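Local coordinates for De novo designed switch protein caging a hemagglutinin binder (sCageHA267_1S) (Synthetic construct, PDB 7CBC), which probably serves as a biosensor component, a six-helix switch that keeps a hemagglutinin-binding element caged, at residues 20-23 / 24-28; 137-140 / 141-145. All coordinates share one frame; numbering follows the deposited sequence.

Interaction 1. Residues 20-23 / 24-28; sequences IRLA and EALLE
The carboxylate of E24 presents one face to I20: CG2 of I20 lies over it, 3.6 Å from OE2 of E24, and the carbonyl O of I20 lies over the same face at 3.6 Å from CD of E24. CA of R21 stands on the same side of the carboxylate, 3.7 Å from OE1 of E24. E24 reaches back this way because CG is anti to its own carbonyl carbon (chi1 -80°) and the chain then runs extended, side by side with I20. No salt bridge forms with R21, since NE of R21 and OE1 of E24 stand 6.1 Å apart. These are contacts between residues three and four apart within helix 3-46 of the six-helix bundle, where E24 N, A25 N, L26 N and L27 N each donate to the carbonyl four residues earlier. The straightest of the four bonds runs from L26 N to L22 O (2.9 Å, N-H...O 166°). On the buried side, CG of L26 also rests 3.4 Å from L22 O, and CD1 of L22 meets the same CG of L26 at 4.1 Å, the two side chains slanting across each other. L22 and L26 both pack on helix 50-93, L22 reaching helix 99-142 as well, whereas I20 touches L217 and L27 touches L221 of helix 195-239, with A23 meeting both.

Interaction 2. Residues 137-140 / 141-145; sequences VELL and VKLYD
The last turn of helix 99-142 unwinds here, between V137-L140 and V141-L143, into the short connection to helix 146-190, for which D145 takes the N-cap position. The bonding records the change. V141 N still donates to V137 O (3.0 Å), as in a regular helix, but the amides after it are held only weakly: K142 N turns to L139 O, while L143 N is shared between L139 O and L140 O, each at 3.4 Å. With psi of 147°, L143 then leaves the helical path.

The backbone amide of K142 does not bond to E138 O; its side chain takes that place. CG of K142 sits 3.3 Å from E138 O, and the chain arches round this oxygen and bends at its end (chi4 -31°), bringing NZ to 2.9 Å. The ammonium group comes from above the carbonyl plane, 44° out of it. It thus satisfies a carbonyl of the fraying turn and does not pair with the E138 carboxylate, although the two side chains lie alongside each other: E138 OE2 is 5.3 Å from K142 NZ and forms its salt bridge with R54 of helix 50-93.

CG2 of V141 packs 3.1 Å from the same E138 O, on the other side of the carbonyl plane from NZ of K142, and the V141 side chain packs on I53 and A44 of neighbouring helices. L139 and L143 slant over one another and both meet helix 146-190, L139 at A152 and L143 at I149, so that the two helices are joined across the turn. CD1 of L143 touches CG of L139 at 4.1 Å, while CG of L143 lies 3.2 Å from L139 O.

Both interactions are local i to i+3 or i+4 contacts, but they sample different parts of one six-helix bundle. Interaction 1 lies midway along helix 3-46, about 6 Å from the centre of the chain. Interaction 2 closes helix 99-142, about 34 Å from that centre, and comes later in the sequence. Their centres are about 34 Å apart and their nearest atoms about 19 Å, so they do not touch. The helices that carry them are nevertheless packed together: L22 meets L116 and A119, while V137 meets L40, V41 and A44. Regular bonding in mid-helix thus contrasts with weakened bonding at the end, where the chain reverses into helix 146-190.

Interaction 1. Residues 20-23 / 24-28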
loop_
_atom_site.group_PDB
_atom_site.type_symbol
_atom_site.label_atom_id
_atom_site.label_comp_id
_atom_site.label_asym_id
_atom_site.label_seq_id
_atom_site.Cartn_x
_atom_site.Cartn_y
_atom_site.Cartn_z
ATOM N N ILE A 20 2.851 4.687 5.278
ATOM C CA ILE A 20 3.513 5.218 4.088
ATOM C C ILE A 20 4.773 4.418 3.774
ATOM O O ILE A 20 5.012 4.017 2.623
ATOM C CB ILE A 20 3.837 6.708 4.272
ATOM C CG1 ILE A 20 2.546 7.526 4.308
ATOM C CG2 ILE A 20 4.775 7.178 3.150
ATOM C CD1 ILE A 20 2.757 8.924 4.752
ATOM N N ARG A 21 5.614 4.197 4.785
ATOM C CA ARG A 21 6.852 3.457 4.553
ATOM C C ARG A 21 6.576 2.033 4.080
ATOM O O ARG A 21 7.276 1.516 3.205
ATOM C CB ARG A 21 7.691 3.440 5.823
ATOM C CG ARG A 21 8.516 4.693 6.017
ATOM C CD ARG A 21 9.090 4.731 7.421
ATOM N NE ARG A 21 9.845 5.957 7.655
ATOM C CZ ARG A 21 10.157 6.426 8.858
ATOM N NH1 ARG A 21 9.775 5.767 9.942
ATOM N NH2 ARG A 21 10.848 7.552 8.976
ATOM N N LEU A 22 5.580 1.379 4.677
ATOM C CA LEU A 22 5.194 0.035 4.278
ATOM C C LEU A 22 4.693 0.004 2.838
ATOM O O LEU A 22 5.050 -0.903 2.061
ATOM C CB LEU A 22 4.126 -0.487 5.245
ATOM C CG LEU A 22 3.440 -1.814 4.932
ATOM C CD1 LEU A 22 4.489 -2.895 4.761
ATOM C CD2 LEU A 22 2.448 -2.182 6.034
ATOM N N ALA A 23 3.884 1.000 2.456
ATOM C CA ALA A 23 3.377 1.064 1.089
ATOM C C ALA A 23 4.506 1.286 0.095
ATOM O O ALA A 23 4.481 0.750 -1.026
ATOM C CB ALA A 23 2.337 2.173 0.962
ATOM N N GLU A 24 5.495 2.090 0.475
ATOM C CA GLU A 24 6.659 2.255 -0.385
ATOM C C GLU A 24 7.412 0.935 -0.567
ATOM O O GLU A 24 7.818 0.586 -1.688
ATOM C CB GLU A 24 7.555 3.351 0.190
ATOM C CG GLU A 24 7.047 4.744 -0.167
ATOM C CD GLU A 24 7.541 5.826 0.772
ATOM O OE1 GLU A 24 8.258 5.497 1.746
ATOM O OE2 GLU A 24 7.226 7.009 0.523
ATOM N N ALA A 25 7.565 0.166 0.516
ATOM C CA ALA A 25 8.245 -1.126 0.438
ATOM C C ALA A 25 7.481 -2.125 -0.435
ATOM O O ALA A 25 8.081 -2.853 -1.233
ATOM C CB ALA A 25 8.433 -1.689 1.841
ATOM N N LEU A 26 6.158 -2.207 -0.256
ATOM C CA LEU A 26 5.337 -3.097 -1.066
ATOM C C LEU A 26 5.381 -2.705 -2.534
ATOM O O LEU A 26 5.407 -3.572 -3.417
ATOM C CB LEU A 26 3.903 -3.091 -0.559
ATOM C CG LEU A 26 3.759 -3.765 0.806
ATOM C CD1 LEU A 26 2.307 -3.739 1.266
ATOM C CD2 LEU A 26 4.275 -5.186 0.729
ATOM N N LEU A 27 5.392 -1.402 -2.814
ATOM C CA LEU A 27 5.591 -0.935 -4.180
ATOM C C LEU A 27 6.945 -1.380 -4.724
ATOM O O LEU A 27 7.039 -1.865 -5.856
ATOM C CB LEU A 27 5.471 0.585 -4.227
ATOM C CG LEU A 27 5.560 1.142 -5.638
ATOM C CD1 LEU A 27 4.301 0.751 -6.389
ATOM C CD2 LEU A 27 5.729 2.646 -5.604
ATOM N N GLU A 28 8.008 -1.201 -3.935
ATOM C CA GLU A 28 9.335 -1.637 -4.351
ATOM C C GLU A 28 9.331 -3.124 -4.697
ATOM O O GLU A 28 9.781 -3.520 -5.775
ATOM C CB GLU A 28 10.353 -1.343 -3.252
ATOM C CG GLU A 28 11.817 -1.417 -3.696
ATOM C CD GLU A 28 12.401 -2.839 -3.668
ATOM O OE1 GLU A 28 11.868 -3.705 -2.933
ATOM O OE2 GLU A 28 13.399 -3.088 -4.390
#

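Interaction 2. Residues 137-140 / 141-145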
loop_
_atom_site.group_PDB
_atom_site.type_symbol
_atom_site.label_atom_id
_atom_site.label_comp_id
_atom_site.label_asym_id
_atom_site.label_seq_id
_atom_site.Cartn_x
_atom_site.Cartn_y
_atom_site.Cartn_z
ATOM N N VAL A 137 4.223 -18.845 -18.127
ATOM C CA VAL A 137 5.404 -18.937 -18.983
ATOM C C VAL A 137 5.845 -20.391 -19.118
ATOM O O VAL A 137 6.098 -20.890 -20.226
ATOM C CB VAL A 137 6.537 -18.053 -18.431
ATOM C CG1 VAL A 137 7.874 -18.471 -19.027
ATOM C CG2 VAL A 137 6.252 -16.588 -18.713
ATOM N N GLU A 138 5.925 -21.088 -17.981
ATOM C CA GLU A 138 6.332 -22.488 -17.933
ATOM C C GLU A 138 5.502 -23.353 -18.879
ATOM O O GLU A 138 6.045 -24.183 -19.622
ATOM C CB GLU A 138 6.203 -22.959 -16.485
ATOM C CG GLU A 138 6.759 -24.305 -16.114
ATOM C CD GLU A 138 6.636 -24.529 -14.609
ATOM O OE1 GLU A 138 5.501 -24.482 -14.092
ATOM O OE2 GLU A 138 7.666 -24.734 -13.932
ATOM N N LEU A 139 4.183 -23.163 -18.879
ATOM C CA LEU A 139 3.326 -23.934 -19.767
ATOM C C LEU A 139 3.388 -23.425 -21.200
ATOM O O LEU A 139 3.244 -24.215 -22.140
ATOM C CB LEU A 139 1.893 -23.901 -19.253
ATOM C CG LEU A 139 0.970 -25.026 -19.700
ATOM C CD1 LEU A 139 1.185 -26.255 -18.826
ATOM C CD2 LEU A 139 -0.474 -24.556 -19.635
ATOM N N LEU A 140 3.622 -22.124 -21.397
ATOM C CA LEU A 140 3.649 -21.598 -22.759
ATOM C C LEU A 140 4.871 -22.074 -23.537
ATOM O O LEU A 140 4.795 -22.239 -24.762
ATOM C CB LEU A 140 3.580 -20.067 -22.748
ATOM C CG LEU A 140 2.157 -19.506 -22.569
ATOM C CD1 LEU A 140 2.152 -17.983 -22.457
ATOM C CD2 LEU A 140 1.219 -19.962 -23.674
ATOM N N VAL A 141 6.000 -22.312 -22.865
ATOM C CA VAL A 141 7.196 -22.693 -23.612
ATOM C C VAL A 141 7.105 -24.132 -24.127
ATOM O O VAL A 141 7.753 -24.478 -25.125
ATOM C CB VAL A 141 8.462 -22.476 -22.761
ATOM C CG1 VAL A 141 8.634 -21.009 -22.443
ATOM C CG2 VAL A 141 8.402 -23.299 -21.494
ATOM N N LYS A 142 6.317 -24.992 -23.470
ATOM C CA LYS A 142 6.157 -26.373 -23.918
ATOM C C LYS A 142 5.101 -26.529 -25.005
ATOM O O LYS A 142 5.114 -27.533 -25.723
ATOM C CB LYS A 142 5.774 -27.292 -22.751
ATOM C CG LYS A 142 6.410 -26.956 -21.420
ATOM C CD LYS A 142 6.218 -28.098 -20.421
ATOM C CE LYS A 142 6.507 -27.639 -18.987
ATOM N NZ LYS A 142 7.542 -26.564 -18.938
ATOM N N LEU A 143 4.174 -25.589 -25.132
ATOM C CA LEU A 143 3.073 -25.718 -26.075
ATOM C C LEU A 143 3.414 -25.019 -27.383
ATOM O O LEU A 143 4.115 -24.003 -27.395
ATOM C CB LEU A 143 1.777 -25.140 -25.495
ATOM C CG LEU A 143 1.311 -25.721 -24.160
ATOM C CD1 LEU A 143 0.048 -25.010 -23.672
ATOM C CD2 LEU A 143 1.098 -27.226 -24.239
ATOM N N TYR A 144 2.920 -25.577 -28.483
ATOM C CA TYR A 144 3.075 -24.991 -29.807
ATOM C C TYR A 144 1.752 -24.767 -30.518
ATOM O O TYR A 144 1.671 -23.872 -31.366
ATOM C CB TYR A 144 3.965 -25.883 -30.690
ATOM C CG TYR A 144 3.468 -27.308 -30.790
ATOM C CD1 TYR A 144 3.847 -28.266 -29.852
ATOM C CD2 TYR A 144 2.612 -27.698 -31.819
ATOM C CE1 TYR A 144 3.394 -29.575 -29.943
ATOM C CE2 TYR A 144 2.150 -28.998 -31.913
ATOM C CZ TYR A 144 2.544 -29.931 -30.973
ATOM O OH TYR A 144 2.084 -31.226 -31.077
ATOM N N ASP A 145 0.721 -25.548 -30.188
ATOM C CA ASP A 145 -0.561 -25.448 -30.877
ATOM C C ASP A 145 -1.292 -24.178 -30.450
ATOM O O ASP A 145 -1.540 -23.983 -29.251
ATOM C CB ASP A 145 -1.415 -26.676 -30.590
ATOM C CG ASP A 145 -2.517 -26.861 -31.616
ATOM O OD1 ASP A 145 -3.702 -26.736 -31.262
ATOM O OD2 ASP A 145 -2.183 -27.112 -32.793
#